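Local coordinates for protein sialidase B (Streptococcus pneumoniae TIGR4, PDB 4XJA) that catalyses the hydrolysis of alpha-(2->3)-, alpha-(2->6)- and alpha-(2->8)-glycosidic linkages of terminal sialic acid residues in oligosaccharides, glycoproteins and glycolipids, at residues Ser579-Gly584 and Asp634-Asn639; Tyr611-Ser616 and Val628-Tyr633; Gly228-Ser233 and Asn639-Ser644; Lys498-Glu503 and Arg519-Lys524. The protein carries 1 engineered substitution. All coordinates share one frame; numbering follows the deposited sequence. Where two conformers were deposited one is given.

Contact 1. Residues Ser579-Gly584 and Asp634-Asn639; sequences SGRKGG and DSWSRN. With SFJ ((2R,3R,4R,5R,6R)-5-acetamido-2,3-difluoro-4-hydroxy-6-[(1R,2R)-1,2,3-trihydroxypropyl]tetrahydro-2H-pyran-2-carboxylic acid), chain F.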
# COMPACT_ATOMS: atom_id res chain seq x y z
N SER A 579 19.32 3.58 -2.02
CA SER A 579 19.29 2.37 -2.84
C SER A 579 17.88 1.90 -3.22
O SER A 579 17.59 1.62 -4.39
CB SER A 579 20.02 1.23 -2.14
OG SER A 579 21.31 1.65 -1.73
N GLY A 580 17.00 1.80 -2.22
CA GLY A 580 15.64 1.35 -2.47
C GLY A 580 14.64 1.94 -1.48
O GLY A 580 14.96 2.90 -0.77
N ARG A 581 13.42 1.40 -1.45
CA ARG A 581 12.44 1.87 -0.47
C ARG A 581 12.56 0.97 0.74
O ARG A 581 11.86 -0.04 0.88
CB ARG A 581 11.02 1.88 -1.07
CG ARG A 581 10.90 2.91 -2.24
CD ARG A 581 9.52 2.96 -2.85
NE ARG A 581 9.33 4.18 -3.65
CZ ARG A 581 8.30 4.39 -4.45
NH1 ARG A 581 7.36 3.47 -4.58
NH2 ARG A 581 8.21 5.54 -5.13
N LYS A 582 13.49 1.33 1.61
CA LYS A 582 13.79 0.57 2.82
C LYS A 582 14.40 1.51 3.84
O LYS A 582 14.60 2.70 3.55
CB LYS A 582 14.77 -0.57 2.50
CG LYS A 582 16.03 -0.14 1.74
CD LYS A 582 16.81 -1.37 1.25
CE LYS A 582 18.13 -0.98 0.63
NZ LYS A 582 18.77 -2.09 -0.14
N GLY A 583 14.68 1.01 5.03
CA GLY A 583 15.25 1.84 6.08
C GLY A 583 14.29 2.92 6.54
O GLY A 583 14.64 4.10 6.58
N GLY A 584 13.07 2.52 6.88
CA GLY A 584 12.06 3.48 7.29
C GLY A 584 12.45 4.23 8.55
O GLY A 584 12.97 3.64 9.50
N ASP A 634 9.28 -2.97 -0.46
CA ASP A 634 9.75 -2.03 -1.47
C ASP A 634 8.72 -1.99 -2.60
O ASP A 634 8.68 -2.88 -3.45
CB ASP A 634 11.12 -2.44 -1.99
CG ASP A 634 11.77 -1.37 -2.85
OD1 ASP A 634 11.06 -0.72 -3.65
OD2 ASP A 634 12.99 -1.15 -2.73
N SER A 635 7.88 -0.95 -2.59
CA SER A 635 6.83 -0.84 -3.61
C SER A 635 7.34 -0.34 -4.97
O SER A 635 6.55 -0.17 -5.91
CB SER A 635 5.67 0.02 -3.11
OG SER A 635 6.10 1.33 -2.80
N TRP A 636 8.65 -0.13 -5.08
CA TRP A 636 9.24 0.18 -6.39
C TRP A 636 9.80 -1.07 -7.04
O TRP A 636 9.68 -1.25 -8.26
CB TRP A 636 10.38 1.19 -6.23
CG TRP A 636 10.89 1.74 -7.55
CD1 TRP A 636 11.97 1.30 -8.27
CD2 TRP A 636 10.33 2.83 -8.29
NE1 TRP A 636 12.11 2.06 -9.41
CE2 TRP A 636 11.12 3.01 -9.45
CE3 TRP A 636 9.23 3.69 -8.09
CZ2 TRP A 636 10.86 4.00 -10.39
CZ3 TRP A 636 8.97 4.67 -9.03
CH2 TRP A 636 9.78 4.82 -10.17
N SER A 637 10.43 -1.92 -6.23
CA SER A 637 11.09 -3.14 -6.70
C SER A 637 10.18 -4.01 -7.55
O SER A 637 9.04 -4.29 -7.17
CB SER A 637 11.60 -3.96 -5.51
OG SER A 637 12.15 -5.20 -5.94
N ARG A 638 10.70 -4.44 -8.70
CA ARG A 638 9.95 -5.35 -9.56
C ARG A 638 10.05 -6.78 -9.03
O ARG A 638 9.46 -7.71 -9.59
CB ARG A 638 10.45 -5.27 -11.01
CG ARG A 638 10.48 -3.86 -11.57
CD ARG A 638 9.13 -3.15 -11.41
NE ARG A 638 8.27 -3.42 -12.55
CZ ARG A 638 7.01 -2.99 -12.66
NH1 ARG A 638 6.47 -2.25 -11.70
NH2 ARG A 638 6.30 -3.30 -13.75
N ASN A 639 10.78 -6.98 -7.93
CA ASN A 639 10.79 -8.29 -7.29
C ASN A 639 9.74 -8.43 -6.18
O ASN A 639 9.47 -9.54 -5.71
CB ASN A 639 12.18 -8.62 -6.74
CG ASN A 639 12.34 -10.10 -6.46
OD1 ASN A 639 12.17 -10.94 -7.36
ND2 ASN A 639 12.68 -10.44 -5.21
C11 SFJ F . -1.42 8.64 -10.21
C9 SFJ F . 4.60 7.56 -11.70
C10 SFJ F . -0.33 7.58 -10.03
C1 SFJ F . 5.08 5.18 -6.82
C7 SFJ F . 2.98 6.39 -10.39
C4 SFJ F . 1.23 6.11 -7.00
C3 SFJ F . 2.40 5.09 -6.70
C5 SFJ F . 1.26 6.51 -8.49
C6 SFJ F . 2.64 6.97 -8.95
C2 SFJ F . 3.75 5.44 -7.60
N5 SFJ F . 0.26 7.51 -8.82
O10 SFJ F . -0.08 6.83 -10.94
O9 SFJ F . 3.72 7.41 -12.77
O1A SFJ F . 6.03 5.95 -7.01
O8 SFJ F . 5.43 6.46 -9.87
O7 SFJ F . 2.42 5.13 -10.76
O4 SFJ F . -0.01 5.68 -6.62
O6 SFJ F . 3.65 6.75 -8.01
FAI SFJ F . 2.03 4.11 -6.90
FAJ SFJ F . 4.00 4.71 -8.59
O1B SFJ F . 5.05 4.14 -6.15
C8 SFJ F . 4.47 6.37 -10.87

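Contact 2. Residues Tyr611-Ser616 and Val628-Tyr633; sequences YGYAYS and VLFEKY. With SFJ ((2R,3R,4R,5R,6R)-5-acetamido-2,3-difluoro-4-hydroxy-6-[(1R,2R)-1,2,3-trihydroxypropyl]tetrahydro-2H-pyran-2-carboxylic acid), chain F.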
# COMPACT_ATOMS: atom_id res chain seq x y z
N TYR A 611 15.21 -3.66 5.66
CA TYR A 611 13.81 -4.08 5.51
C TYR A 611 12.97 -2.99 4.86
O TYR A 611 13.24 -1.80 5.05
CB TYR A 611 13.21 -4.48 6.86
CG TYR A 611 13.62 -5.87 7.33
CD1 TYR A 611 14.71 -6.52 6.76
CD2 TYR A 611 12.90 -6.53 8.32
CE1 TYR A 611 15.08 -7.81 7.17
CE2 TYR A 611 13.27 -7.82 8.75
CZ TYR A 611 14.36 -8.45 8.17
OH TYR A 611 14.73 -9.72 8.57
N GLY A 612 11.95 -3.39 4.10
CA GLY A 612 11.22 -2.49 3.24
C GLY A 612 10.37 -1.46 3.95
O GLY A 612 9.78 -1.74 5.00
N TYR A 613 10.30 -0.26 3.37
CA TYR A 613 9.46 0.81 3.88
C TYR A 613 9.22 1.78 2.74
O TYR A 613 10.18 2.34 2.19
CB TYR A 613 10.16 1.54 5.04
CG TYR A 613 9.29 2.50 5.82
CD1 TYR A 613 9.16 3.84 5.45
CD2 TYR A 613 8.62 2.09 6.97
CE1 TYR A 613 8.37 4.74 6.20
CE2 TYR A 613 7.83 2.96 7.71
CZ TYR A 613 7.71 4.27 7.33
OH TYR A 613 6.93 5.12 8.10
N ALA A 614 7.97 1.96 2.33
CA ALA A 614 7.69 2.83 1.20
C ALA A 614 6.74 3.97 1.54
O ALA A 614 7.08 4.84 2.35
CB ALA A 614 7.20 2.04 -0.01
N TYR A 615 5.56 3.99 0.93
CA TYR A 615 4.60 5.06 1.22
C TYR A 615 4.12 4.90 2.66
O TYR A 615 4.03 3.79 3.18
CB TYR A 615 3.41 5.00 0.27
CG TYR A 615 3.64 5.63 -1.09
CD1 TYR A 615 4.78 5.36 -1.84
CD2 TYR A 615 2.67 6.45 -1.65
CE1 TYR A 615 4.97 5.92 -3.12
CE2 TYR A 615 2.84 7.01 -2.92
CZ TYR A 615 3.98 6.74 -3.64
OH TYR A 615 4.12 7.31 -4.90
N SER A 616 3.80 6.02 3.30
CA SER A 616 3.45 5.99 4.72
C SER A 616 2.47 7.09 5.07
O SER A 616 2.33 8.07 4.34
CB SER A 616 4.71 6.15 5.57
OG SER A 616 5.33 7.40 5.33
N VAL A 628 1.24 5.13 12.81
CA VAL A 628 1.90 5.04 11.52
C VAL A 628 1.30 3.88 10.73
O VAL A 628 1.34 2.74 11.19
CB VAL A 628 3.41 4.76 11.65
CG1 VAL A 628 4.06 4.85 10.28
CG2 VAL A 628 4.09 5.73 12.64
N LEU A 629 0.73 4.18 9.56
CA LEU A 629 0.24 3.13 8.65
C LEU A 629 1.13 3.19 7.40
O LEU A 629 1.20 4.23 6.74
CB LEU A 629 -1.23 3.37 8.28
CG LEU A 629 -1.95 2.37 7.35
CD1 LEU A 629 -2.05 1.01 7.98
CD2 LEU A 629 -3.35 2.89 7.00
N PHE A 630 1.82 2.10 7.09
CA PHE A 630 2.87 2.17 6.06
C PHE A 630 3.00 0.90 5.23
O PHE A 630 2.66 -0.20 5.68
CB PHE A 630 4.23 2.51 6.70
CG PHE A 630 4.74 1.46 7.66
CD1 PHE A 630 4.26 1.40 8.96
CD2 PHE A 630 5.68 0.52 7.25
CE1 PHE A 630 4.72 0.43 9.84
CE2 PHE A 630 6.15 -0.45 8.14
CZ PHE A 630 5.67 -0.50 9.43
N GLU A 631 3.48 1.08 4.00
CA GLU A 631 3.84 -0.03 3.14
C GLU A 631 5.14 -0.66 3.63
O GLU A 631 6.22 -0.08 3.44
CB GLU A 631 4.00 0.46 1.69
CG GLU A 631 2.68 0.93 1.07
CD GLU A 631 2.84 1.62 -0.27
OE1 GLU A 631 3.99 1.84 -0.72
OE2 GLU A 631 1.79 1.95 -0.88
N LYS A 632 5.05 -1.83 4.25
CA LYS A 632 6.24 -2.53 4.73
C LYS A 632 6.85 -3.44 3.66
O LYS A 632 6.97 -4.66 3.83
CB LYS A 632 5.97 -3.32 6.02
CG LYS A 632 7.25 -3.58 6.84
CD LYS A 632 7.05 -4.63 7.94
CE LYS A 632 8.36 -4.99 8.61
NZ LYS A 632 8.94 -3.80 9.32
N TYR A 633 7.25 -2.82 2.55
CA TYR A 633 7.94 -3.54 1.48
C TYR A 633 8.45 -2.53 0.48
O TYR A 633 8.12 -1.35 0.56
CB TYR A 633 7.00 -4.55 0.80
CG TYR A 633 6.03 -3.97 -0.22
CD1 TYR A 633 5.03 -3.09 0.16
CD2 TYR A 633 6.11 -4.34 -1.56
CE1 TYR A 633 4.15 -2.56 -0.79
CE2 TYR A 633 5.24 -3.83 -2.49
CZ TYR A 633 4.26 -2.95 -2.11
OH TYR A 633 3.39 -2.47 -3.05
C11 SFJ F . -1.42 8.64 -10.21
C9 SFJ F . 4.60 7.56 -11.70
C10 SFJ F . -0.33 7.58 -10.03
C1 SFJ F . 5.08 5.18 -6.82
C7 SFJ F . 2.98 6.39 -10.39
C4 SFJ F . 1.23 6.11 -7.00
C3 SFJ F . 2.40 5.09 -6.70
C5 SFJ F . 1.26 6.51 -8.49
C6 SFJ F . 2.64 6.97 -8.95
C2 SFJ F . 3.75 5.44 -7.60
N5 SFJ F . 0.26 7.51 -8.82
O10 SFJ F . -0.08 6.83 -10.94
O9 SFJ F . 3.72 7.41 -12.77
O1A SFJ F . 6.03 5.95 -7.01
O8 SFJ F . 5.43 6.46 -9.87
O7 SFJ F . 2.42 5.13 -10.76
O4 SFJ F . -0.01 5.68 -6.62
O6 SFJ F . 3.65 6.75 -8.01
FAI SFJ F . 2.03 4.11 -6.90
FAJ SFJ F . 4.00 4.71 -8.59
O1B SFJ F . 5.05 4.14 -6.15
C8 SFJ F . 4.47 6.37 -10.87
O HOH W 1 10.12 -1.82 7.68

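Contact 3. Residues Gly228-Ser233 and Asn639-Ser644; sequences GGTHDS and NELHLS. With SFJ ((2R,3R,4R,5R,6R)-5-acetamido-2,3-difluoro-4-hydroxy-6-[(1R,2R)-1,2,3-trihydroxypropyl]tetrahydro-2H-pyran-2-carboxylic acid), chain F; DMS (dimethyl sulfoxide), chain D.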
# COMPACT_ATOMS: atom_id res chain seq x y z
N GLY A 228 -6.06 -5.69 -9.11
CA GLY A 228 -5.24 -6.36 -10.11
C GLY A 228 -3.77 -6.35 -9.74
O GLY A 228 -2.94 -5.77 -10.46
N GLY A 229 -3.45 -6.98 -8.63
CA GLY A 229 -2.10 -6.89 -8.07
C GLY A 229 -1.86 -5.49 -7.53
O GLY A 229 -2.80 -4.72 -7.34
N THR A 230 -0.60 -5.15 -7.27
CA THR A 230 -0.28 -3.85 -6.68
C THR A 230 -0.05 -2.74 -7.70
O THR A 230 0.34 -1.63 -7.33
CB THR A 230 0.94 -3.94 -5.77
OG1 THR A 230 2.01 -4.59 -6.47
CG2 THR A 230 0.60 -4.72 -4.50
N HIS A 231 -0.29 -3.03 -8.98
CA HIS A 231 -0.05 -2.09 -10.07
C HIS A 231 -0.85 -0.79 -9.90
O HIS A 231 -2.00 -0.84 -9.47
CB HIS A 231 -0.52 -2.71 -11.39
CG HIS A 231 0.29 -3.88 -11.84
ND1 HIS A 231 1.67 -3.86 -11.95
CD2 HIS A 231 -0.09 -5.12 -12.27
CE1 HIS A 231 2.10 -5.02 -12.38
NE2 HIS A 231 1.05 -5.81 -12.59
N ASP A 232 -0.27 0.35 -10.26
CA ASP A 232 -1.04 1.59 -10.36
C ASP A 232 -1.95 1.49 -11.58
O ASP A 232 -1.80 0.58 -12.39
CB ASP A 232 -0.12 2.81 -10.48
CG ASP A 232 0.88 2.69 -11.62
OD1 ASP A 232 1.46 1.60 -11.80
OD2 ASP A 232 1.09 3.69 -12.34
N SER A 233 -2.88 2.44 -11.70
CA SER A 233 -3.75 2.50 -12.87
C SER A 233 -2.86 2.55 -14.12
O SER A 233 -1.79 3.15 -14.07
CB SER A 233 -4.63 3.75 -12.80
OG SER A 233 -5.35 3.77 -11.57
N ASN A 639 10.78 -6.98 -7.93
CA ASN A 639 10.79 -8.29 -7.29
C ASN A 639 9.74 -8.43 -6.18
O ASN A 639 9.47 -9.54 -5.71
CB ASN A 639 12.18 -8.62 -6.74
CG ASN A 639 12.34 -10.10 -6.46
OD1 ASN A 639 12.17 -10.94 -7.36
ND2 ASN A 639 12.68 -10.44 -5.21
N GLU A 640 9.15 -7.31 -5.77
CA GLU A 640 8.24 -7.29 -4.62
C GLU A 640 6.81 -6.87 -4.97
O GLU A 640 6.08 -6.33 -4.13
CB GLU A 640 8.83 -6.44 -3.47
CG GLU A 640 10.28 -6.81 -3.14
CD GLU A 640 10.72 -6.45 -1.72
OE1 GLU A 640 9.99 -5.71 -1.02
OE2 GLU A 640 11.81 -6.92 -1.30
N LEU A 641 6.43 -7.10 -6.22
CA LEU A 641 5.06 -6.85 -6.67
C LEU A 641 4.08 -7.85 -6.05
O LEU A 641 4.42 -9.00 -5.77
CB LEU A 641 4.97 -6.98 -8.19
CG LEU A 641 5.84 -6.07 -9.05
CD1 LEU A 641 5.71 -6.46 -10.52
CD2 LEU A 641 5.46 -4.62 -8.85
N HIS A 642 2.84 -7.41 -5.86
CA HIS A 642 1.73 -8.30 -5.55
C HIS A 642 1.95 -9.08 -4.26
O HIS A 642 1.84 -10.31 -4.24
CB HIS A 642 1.48 -9.26 -6.73
CG HIS A 642 1.62 -8.63 -8.06
ND1 HIS A 642 1.13 -7.35 -8.35
CD2 HIS A 642 2.23 -9.03 -9.20
CE1 HIS A 642 1.42 -7.04 -9.58
NE2 HIS A 642 2.09 -8.04 -10.14
N LEU A 643 2.25 -8.37 -3.18
CA LEU A 643 2.35 -8.98 -1.85
C LEU A 643 1.12 -8.60 -1.03
O LEU A 643 0.67 -7.45 -1.08
CB LEU A 643 3.59 -8.48 -1.12
CG LEU A 643 4.93 -8.55 -1.85
CD1 LEU A 643 6.06 -8.00 -0.95
CD2 LEU A 643 5.21 -10.00 -2.24
N SER A 644 0.60 -9.55 -0.26
CA SER A 644 -0.58 -9.27 0.55
C SER A 644 -0.22 -8.95 2.00
O SER A 644 0.73 -9.51 2.55
CB SER A 644 -1.55 -10.45 0.50
OG SER A 644 -2.13 -10.54 -0.80
C11 SFJ F . -1.42 8.64 -10.21
C9 SFJ F . 4.60 7.56 -11.70
C10 SFJ F . -0.33 7.58 -10.03
C1 SFJ F . 5.08 5.18 -6.82
C7 SFJ F . 2.98 6.39 -10.39
C4 SFJ F . 1.23 6.11 -7.00
C3 SFJ F . 2.40 5.09 -6.70
C5 SFJ F . 1.26 6.51 -8.49
C6 SFJ F . 2.64 6.97 -8.95
C2 SFJ F . 3.75 5.44 -7.60
N5 SFJ F . 0.26 7.51 -8.82
O10 SFJ F . -0.08 6.83 -10.94
O9 SFJ F . 3.72 7.41 -12.77
O1A SFJ F . 6.03 5.95 -7.01
O8 SFJ F . 5.43 6.46 -9.87
O7 SFJ F . 2.42 5.13 -10.76
O4 SFJ F . -0.01 5.68 -6.62
O6 SFJ F . 3.65 6.75 -8.01
FAI SFJ F . 2.03 4.11 -6.90
FAJ SFJ F . 4.00 4.71 -8.59
O1B SFJ F . 5.05 4.14 -6.15
C8 SFJ F . 4.47 6.37 -10.87
S DMS D . 1.01 -13.39 -1.19
O DMS D . 1.38 -12.18 -0.37
C1 DMS D . -0.17 -14.36 -0.22
C2 DMS D . -0.10 -12.84 -2.51

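Contact 4. Residues Lys498-Glu503 and Arg519-Lys524; sequences KNATAE and RTTTGK. With SFJ ((2R,3R,4R,5R,6R)-5-acetamido-2,3-difluoro-4-hydroxy-6-[(1R,2R)-1,2,3-trihydroxypropyl]tetrahydro-2H-pyran-2-carboxylic acid), chain F.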
# COMPACT_ATOMS: atom_id res chain seq x y z
N LYS A 498 11.39 18.90 -14.05
CA LYS A 498 10.29 18.47 -14.90
C LYS A 498 10.15 16.98 -14.64
O LYS A 498 11.09 16.35 -14.14
CB LYS A 498 10.59 18.72 -16.37
CG LYS A 498 10.91 20.17 -16.71
CD LYS A 498 10.77 20.43 -18.21
CE LYS A 498 11.43 21.73 -18.63
NZ LYS A 498 11.26 21.97 -20.10
N ASN A 499 8.98 16.43 -14.93
CA ASN A 499 8.76 14.98 -14.85
C ASN A 499 8.92 14.38 -13.45
O ASN A 499 9.28 13.21 -13.29
CB ASN A 499 9.68 14.25 -15.84
CG ASN A 499 9.53 14.79 -17.26
OD1 ASN A 499 8.52 15.40 -17.60
ND2 ASN A 499 10.55 14.56 -18.09
N ALA A 500 8.65 15.19 -12.43
CA ALA A 500 8.79 14.71 -11.06
C ALA A 500 7.47 14.20 -10.51
O ALA A 500 6.41 14.79 -10.76
CB ALA A 500 9.35 15.81 -10.16
N THR A 501 7.52 13.10 -9.77
CA THR A 501 6.38 12.66 -8.98
C THR A 501 6.45 13.43 -7.67
O THR A 501 6.90 12.91 -6.65
CB THR A 501 6.43 11.13 -8.77
OG1 THR A 501 6.56 10.50 -10.05
CG2 THR A 501 5.18 10.61 -8.09
N ALA A 502 6.04 14.70 -7.70
CA ALA A 502 6.34 15.62 -6.62
C ALA A 502 5.28 15.55 -5.53
O ALA A 502 4.60 16.54 -5.23
CB ALA A 502 6.46 17.05 -7.14
N GLU A 503 5.15 14.36 -4.94
CA GLU A 503 4.18 14.13 -3.87
C GLU A 503 4.56 14.98 -2.66
O GLU A 503 5.69 14.90 -2.16
CB GLU A 503 4.10 12.64 -3.52
CG GLU A 503 3.54 11.77 -4.67
CD GLU A 503 3.92 10.30 -4.56
OE1 GLU A 503 3.21 9.43 -5.13
OE2 GLU A 503 4.95 10.01 -3.91
N ARG A 519 8.59 15.08 -2.42
CA ARG A 519 9.43 14.14 -3.17
C ARG A 519 9.97 14.82 -4.42
O ARG A 519 9.28 15.61 -5.07
CB ARG A 519 8.57 12.93 -3.57
CG ARG A 519 9.23 11.88 -4.46
CD ARG A 519 8.18 10.82 -4.80
NE ARG A 519 8.60 9.90 -5.85
CZ ARG A 519 7.90 8.83 -6.21
NH1 ARG A 519 6.75 8.55 -5.59
NH2 ARG A 519 8.34 8.04 -7.18
N THR A 520 11.22 14.51 -4.76
CA THR A 520 11.85 15.08 -5.95
C THR A 520 12.54 13.99 -6.76
O THR A 520 12.34 12.79 -6.54
CB THR A 520 12.93 16.11 -5.58
OG1 THR A 520 14.09 15.43 -5.09
CG2 THR A 520 12.42 17.10 -4.51
N THR A 521 13.40 14.42 -7.68
CA THR A 521 14.18 13.51 -8.50
C THR A 521 15.66 13.66 -8.19
O THR A 521 16.50 13.23 -8.97
CB THR A 521 13.98 13.81 -9.98
OG1 THR A 521 14.18 15.21 -10.19
CG2 THR A 521 12.57 13.44 -10.43
N THR A 522 15.97 14.28 -7.05
CA THR A 522 17.37 14.60 -6.72
C THR A 522 17.99 13.72 -5.65
O THR A 522 19.16 13.90 -5.33
CB THR A 522 17.54 16.06 -6.23
OG1 THR A 522 16.89 16.23 -4.96
CG2 THR A 522 16.98 17.04 -7.24
N GLY A 523 17.21 12.81 -5.09
CA GLY A 523 17.68 12.02 -3.96
C GLY A 523 17.53 12.72 -2.62
O GLY A 523 17.90 12.17 -1.58
N LYS A 524 17.00 13.95 -2.64
CA LYS A 524 16.75 14.67 -1.39
C LYS A 524 15.30 15.15 -1.30
O LYS A 524 14.70 15.52 -2.31
CB LYS A 524 17.69 15.88 -1.27
CG LYS A 524 19.16 15.52 -1.18
CD LYS A 524 20.04 16.77 -1.13
CE LYS A 524 20.25 17.26 0.30
NZ LYS A 524 21.17 18.43 0.40
C11 SFJ F . -1.42 8.64 -10.21
C9 SFJ F . 4.60 7.56 -11.70
C10 SFJ F . -0.33 7.58 -10.03
C1 SFJ F . 5.08 5.18 -6.82
C7 SFJ F . 2.98 6.39 -10.39
C4 SFJ F . 1.23 6.11 -7.00
C3 SFJ F . 2.40 5.09 -6.70
C5 SFJ F . 1.26 6.51 -8.49
C6 SFJ F . 2.64 6.97 -8.95
C2 SFJ F . 3.75 5.44 -7.60
N5 SFJ F . 0.26 7.51 -8.82
O10 SFJ F . -0.08 6.83 -10.94
O9 SFJ F . 3.72 7.41 -12.77
O1A SFJ F . 6.03 5.95 -7.01
O8 SFJ F . 5.43 6.46 -9.87
O7 SFJ F . 2.42 5.13 -10.76
O4 SFJ F . -0.01 5.68 -6.62
O6 SFJ F . 3.65 6.75 -8.01
FAI SFJ F . 2.03 4.11 -6.90
FAJ SFJ F . 4.00 4.71 -8.59
O1B SFJ F . 5.05 4.14 -6.15
C8 SFJ F . 4.47 6.37 -10.87

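Contact 1. Residues Ser579-Gly584 and Asp634-Asn639
NH1 of Arg581 is shared by two acceptors: it donates to O1B of the bound difluoro sialic acid analogue SFJ at 2.9 Å and, on a more bent path, to Ser635 OG at 3.1 Å. Ser635 OG lies somewhat out of the guanidinium plane and is itself tied to Glu631. NH2 completes a two-pronged grip on the carboxylate, reaching SFJ O1A at 2.9 Å, and both ligand bonds are nearly straight. The arginine chain runs extended from CG to NE. Over one guanidinium face stands the indole of Trp636, its CE3 3.6 Å from Arg581 NH2, with the two planes 70° apart. The root of the arginine is fixed too. Its backbone N donates to Asp634 OD2 at 2.9 Å, from above the carboxylate plane. Asp634 CG lies anti to its own backbone N (chi1 -169°), which turns the other oxygen back over its loop: OD1 accepts from Trp636 N and Ser637 N, forming an Asx turn and an Asx motif. Asp634 thus organises the loop that carries Ser635 and Trp636 to the arginine. With Arg207 and Arg519, Arg581 forms the arginine triad by which sialidases hold the carboxylate of sialic acid.

Contact 2. Residues Tyr611-Ser616 and Val628-Tyr633
This contact forms the active-site end of the antiparallel hairpin made by strands 616-620 and 626-631, and it holds Tyr615, the probable nucleophile of this family 33 glycosidase. Ser616 and Phe630 face each other as a non-hydrogen-bonded pair. Beyond them Glu631 N donates to Tyr615 O at 2.9 Å, while Glu631 O takes up Ala614 N. The Glu631 side chain adds a third bond: it runs alongside Tyr615, pointing the same way, and OE1 accepts Tyr615 N at 3.1 Å from above the carboxylate plane. OE2 salt-bridges Arg207 and also accepts Ile208 N, so one carboxylate positions both the tyrosine and a carboxylate-binding arginine. Tyr615 CG lies anti to the carbonyl carbon (chi1 -81°); the phenol reaches the ligand, with OH 3.0 Å from SFJ C1 and beside Glu503. On the face of the sheet that carries Ser616 and Phe630, the Phe630 ring meets that of Tyr613, planes 27° apart but slid past each other, Tyr613 CE2 coming to 3.3 Å from Phe630 CD2. Tyr613 OH goes on to touch Val628 CG1 and pairs with Ser573. Past the end of the strand a water donates to Gly612 O (2.7 Å) and accepts from Lys632 NZ, whose ammonium also salt-bridges Asp607.

Contact 3. Residues Gly228-Ser233 and Asn639-Ser644
Thr230 and His642 join through two hydrogen bonds that run in opposite directions. Thr230 N donates to His642 ND1 at 3.0 Å, almost exactly in the plane of the imidazole, and His642 N returns a bond of the same length to Thr230 OG1. Each residue therefore offers one backbone donor and one side-chain acceptor. With ND1 accepting, NE2 of His642 would be the protonated nitrogen, and it bonds to Lys277 O. That carbonyl is also bonded to His231 NE2, so both imidazoles are tied to the same backbone oxygen. The rings themselves pack as a T-shaped pair, planes at 78°, the edge of His642 pointing into the face of His231 with CE1 3.3 Å from His231 NE2. Leu641 CB lies over a face of the His642 ring. Gly229 CA passes 3.3 Å from His642 ND1, in a backbone conformation with positive phi. The loop between strands 219-226 and 237-244 is thereby fastened to the one following strand 626-631, close to the sialidase active site: just beyond His231 comes Asp232, the probable proton acceptor, which in the conformer given lies beside the glycerol side chain of SFJ. Leu641 O takes a bond from Arg272 NE; on the 228-233 loop Thr230 O is met by Arg226 NH1. Ser644 N is satisfied by a dimethyl sulfoxide molecule, probably from the crystallisation liquor, whose oxygen lies 2.7 Å away and also bonds to Arg91.

Contact 4. Residues Lys498-Glu503 and Arg519-Lys524
A chi1 of 176° swings Arg519 CG away from the backbone N, and the chain stays extended as far as NE, while Glu503 turns its CG anti to the carbonyl carbon (chi1 -66°) and stretches out beyond it; the two chains consequently run side by side in the same direction. They meet in a salt bridge, Arg519 NH1 to Glu503 OE2 at 2.9 Å. The carboxylate stands steeply to the guanidinium, 71° between planes: OE2 is nearly in the plane of the arginine, whereas the arginine nitrogen approaches OE2 from above the carboxylate. A backbone bond at the root, Arg519 N to Glu503 O at 2.9 Å, keeps the two residues in step. Thr501 runs alongside as well and lays its CB over the centre of one face of the Arg519 guanidinium, with CG2 3.6 Å from Arg519 NH1. This is one corner of the sialidase site: Arg519 belongs to the arginine triad, and its NH1 and NH2 both donate to a single carboxylate oxygen of the ligand, SFJ O1A, at 3.0 Å and 3.1 Å. NE is held by Tyr551 O. The other oxygen of Glu503, OE1, is paired with the hydroxyl of Tyr615, probably the nucleophile. Arg519 O is buried without a conventional partner and is met by a CA-H...O contact from Ala502 CA at 3.3 Å. Farther out, Thr521 CG2 rests against Ala500 CB at 4.0 Å. Beside it Thr520 OG1 accepts Thr522 N in an ST turn and donates to Lys524 O, pinning the loop that follows Arg519.

From the N terminus, the first segment to appear is 228-233, the loop joining strands 219-226 and 237-244 of the sheet that begins with strand 205-213; its partner, 639-644, comes some 400 residues later. Contact 3 therefore encloses all the others and links that sheet to the last one, consistent with closure of a propeller ring. Within it, contact 4 closes a short loop across the ends of strands 504-510 and 513-518. In series after it, contact 1 joins the 569-575/584-592 connection to the loop after strand 626-631, and contact 2, the end of the 616-620/626-631 hairpin, nests inside contact 1. None cross. All four reach the same ligand.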